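Local coordinates for NTP pyrophosphohydrolase MazG-like domain-containing protein (Vibrio sp. DAT722, PDB 2Q73) that probably hydrolyses nucleoside triphosphates to monophosphates and pyrophosphate as a magnesium-dependent, house-cleaning MazG-type enzyme, at residues 12-17 and 62-67. Residues are numbered along the deposited sequence; the frame is centred on the assembly and turned at random.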
loop_
_atom_site.group_PDB
_atom_site.type_symbol
_atom_site.label_atom_id
_atom_site.label_comp_id
_atom_site.label_asym_id
_atom_site.label_seq_id
_atom_site.Cartn_x
_atom_site.Cartn_y
_atom_site.Cartn_z
ATOM N N GLU C 12 8.424 -8.977 -22.811
ATOM C CA GLU C 12 8.310 -10.148 -23.701
ATOM C C GLU C 12 7.335 -11.204 -23.178
ATOM O O GLU C 12 6.637 -11.861 -23.948
ATOM C CB GLU C 12 9.677 -10.814 -23.896
ATOM C CG GLU C 12 10.661 -10.054 -24.777
ATOM C CD GLU C 12 11.994 -10.812 -24.975
ATOM O OE1 GLU C 12 12.760 -11.022 -23.993
ATOM O OE2 GLU C 12 12.273 -11.194 -26.123
ATOM N N PHE C 13 7.324 -11.357 -21.859
ATOM C CA PHE C 13 6.575 -12.377 -21.136
ATOM C C PHE C 13 5.143 -11.928 -20.763
ATOM O O PHE C 13 4.211 -12.731 -20.725
ATOM C CB PHE C 13 7.343 -12.675 -19.835
ATOM C CG PHE C 13 6.657 -13.657 -18.923
ATOM C CD1 PHE C 13 6.516 -14.997 -19.307
ATOM C CD2 PHE C 13 6.179 -13.257 -17.680
ATOM C CE1 PHE C 13 5.891 -15.912 -18.471
ATOM C CE2 PHE C 13 5.546 -14.170 -16.838
ATOM C CZ PHE C 13 5.403 -15.503 -17.243
ATOM N N ASP C 14 4.974 -10.642 -20.498
ATOM C CA ASP C 14 3.781 -10.174 -19.816
ATOM C C ASP C 14 3.554 -8.703 -20.144
ATOM O O ASP C 14 4.007 -7.809 -19.429
ATOM C CB ASP C 14 3.964 -10.389 -18.300
ATOM C CG ASP C 14 2.741 -9.974 -17.464
ATOM O OD1 ASP C 14 1.695 -9.575 -18.034
ATOM O OD2 ASP C 14 2.840 -10.055 -16.221
ATOM N N TYR C 15 2.826 -8.459 -21.222
ATOM C CA TYR C 15 2.534 -7.098 -21.643
ATOM C C TYR C 15 1.100 -7.016 -22.161
ATOM O O TYR C 15 0.810 -7.430 -23.281
ATOM C CB TYR C 15 3.540 -6.642 -22.716
ATOM C CG TYR C 15 3.310 -5.229 -23.178
ATOM C CD1 TYR C 15 3.480 -4.166 -22.310
ATOM C CD2 TYR C 15 2.921 -4.959 -24.492
ATOM C CE1 TYR C 15 3.258 -2.861 -22.717
ATOM C CE2 TYR C 15 2.695 -3.646 -24.916
ATOM C CZ TYR C 15 2.863 -2.607 -24.013
ATOM O OH TYR C 15 2.650 -1.298 -24.390
ATOM N N ALA C 16 0.215 -6.485 -21.322
ATOM C CA ALA C 16 -1.207 -6.378 -21.664
ATOM C C ALA C 16 -1.588 -4.907 -21.425
ATOM O O ALA C 16 -2.065 -4.559 -20.351
ATOM C CB ALA C 16 -2.021 -7.320 -20.788
ATOM N N PRO C 17 -1.314 -4.035 -22.411
ATOM C CA PRO C 17 -1.505 -2.584 -22.216
ATOM C C PRO C 17 -2.957 -2.166 -21.891
ATOM O O PRO C 17 -3.182 -1.132 -21.269
ATOM C CB PRO C 17 -1.056 -1.990 -23.561
ATOM C CG PRO C 17 -1.103 -3.122 -24.545
ATOM C CD PRO C 17 -0.787 -4.354 -23.748
ATOM N N VAL C 62 7.508 -7.106 -5.989
ATOM C CA VAL C 62 7.228 -5.672 -6.128
ATOM C C VAL C 62 7.989 -5.109 -7.354
ATOM O O VAL C 62 7.395 -4.401 -8.205
ATOM C CB VAL C 62 7.554 -4.895 -4.821
ATOM C CG1 VAL C 62 7.479 -3.398 -5.069
ATOM C CG2 VAL C 62 6.564 -5.309 -3.695
ATOM N N LEU C 63 9.276 -5.446 -7.453
ATOM C CA LEU C 63 10.144 -5.057 -8.576
ATOM C C LEU C 63 9.543 -5.481 -9.922
ATOM O O LEU C 63 9.567 -4.705 -10.891
ATOM C CB LEU C 63 11.546 -5.661 -8.415
ATOM C CG LEU C 63 12.531 -5.497 -9.574
ATOM C CD1 LEU C 63 12.790 -4.024 -9.759
ATOM C CD2 LEU C 63 13.843 -6.253 -9.319
ATOM N N TYR C 64 8.992 -6.695 -9.960
ATOM C CA TYR C 64 8.378 -7.231 -11.171
ATOM C C TYR C 64 7.243 -6.316 -11.614
ATOM O O TYR C 64 7.175 -5.936 -12.776
ATOM C CB TYR C 64 7.847 -8.647 -10.942
ATOM C CG TYR C 64 7.150 -9.229 -12.163
ATOM C CD1 TYR C 64 7.845 -10.021 -13.071
ATOM C CD2 TYR C 64 5.789 -8.976 -12.410
ATOM C CE1 TYR C 64 7.214 -10.554 -14.200
ATOM C CE2 TYR C 64 5.153 -9.503 -13.526
ATOM C CZ TYR C 64 5.870 -10.294 -14.414
ATOM O OH TYR C 64 5.258 -10.814 -15.535
ATOM N N TYR C 65 6.365 -5.945 -10.684
ATOM C CA TYR C 65 5.234 -5.074 -11.045
ATOM C C TYR C 65 5.617 -3.626 -11.322
ATOM O O TYR C 65 4.982 -2.990 -12.155
ATOM C CB TYR C 65 4.055 -5.243 -10.073
ATOM C CG TYR C 65 3.394 -6.551 -10.356
ATOM C CD1 TYR C 65 3.618 -7.672 -9.535
ATOM C CD2 TYR C 65 2.632 -6.717 -11.528
ATOM C CE1 TYR C 65 3.031 -8.913 -9.848
ATOM C CE2 TYR C 65 2.071 -7.930 -11.856
ATOM C CZ TYR C 65 2.275 -9.021 -11.014
ATOM O OH TYR C 65 1.684 -10.190 -11.343
ATOM N N VAL C 66 6.676 -3.130 -10.670
ATOM C CA VAL C 66 7.252 -1.831 -11.023
ATOM C C VAL C 66 7.725 -1.852 -12.497
ATOM O O VAL C 66 7.397 -0.951 -13.264
ATOM C CB VAL C 66 8.373 -1.399 -10.036
ATOM C CG1 VAL C 66 9.188 -0.243 -10.602
ATOM C CG2 VAL C 66 7.772 -0.977 -8.678
ATOM N N CYS C 67 8.462 -2.892 -12.893
ATOM C CA CYS C 67 8.875 -3.023 -14.310
ATOM C C CYS C 67 7.679 -3.206 -15.254
ATOM O O CYS C 67 7.647 -2.617 -16.347
ATOM C CB CYS C 67 9.853 -4.175 -14.486
ATOM S SG CYS C 67 11.450 -3.872 -13.695
HETATM O O HOH W 1 0.936 -10.029 -14.306
#
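The CA atoms of Asp14 and Tyr64 are the nearest across the contact, yet 10.2 Å apart, so side chains bridge the gap: Asp14 has just left helical geometry after helix 3-13, whereas Tyr64 sits within helix 55-72. A long, rigid tyrosine suits this gap. With CG anti to the backbone N (chi1 178°), its ring reaches out and Tyr64 OH donates a 2.6 Å hydrogen bond to Asp14 OD2. The carboxylate receives it on the anti lone pair of OD2, its plane turned 34° from the ring. A short carboxylate side chain serves well here because it offers acceptors in several directions: a water donates to OD2 as well and also hydrogen-bonds to Tyr65 OH, while OD1 is hydrogen-bonded to Tyr23 OH. Tyr64, Tyr23 and the water thus restrict the carboxylate's rotation. Phe13 suits its place by offering a flat apolar edge to the hydroxyl, Phe13 CD2 lying 3.4 Å from Tyr64 OH, with the side chains crossing at about a right angle; it also packs on Asn88 of the second subunit. Tyr64 also packs on Ile10 of helix 3-13. Around the end of that helix, Tyr64 holds Asp14 to helix 55-72 and Tyr23 holds it to helix 20-39, which carries the magnesium ligand Glu30.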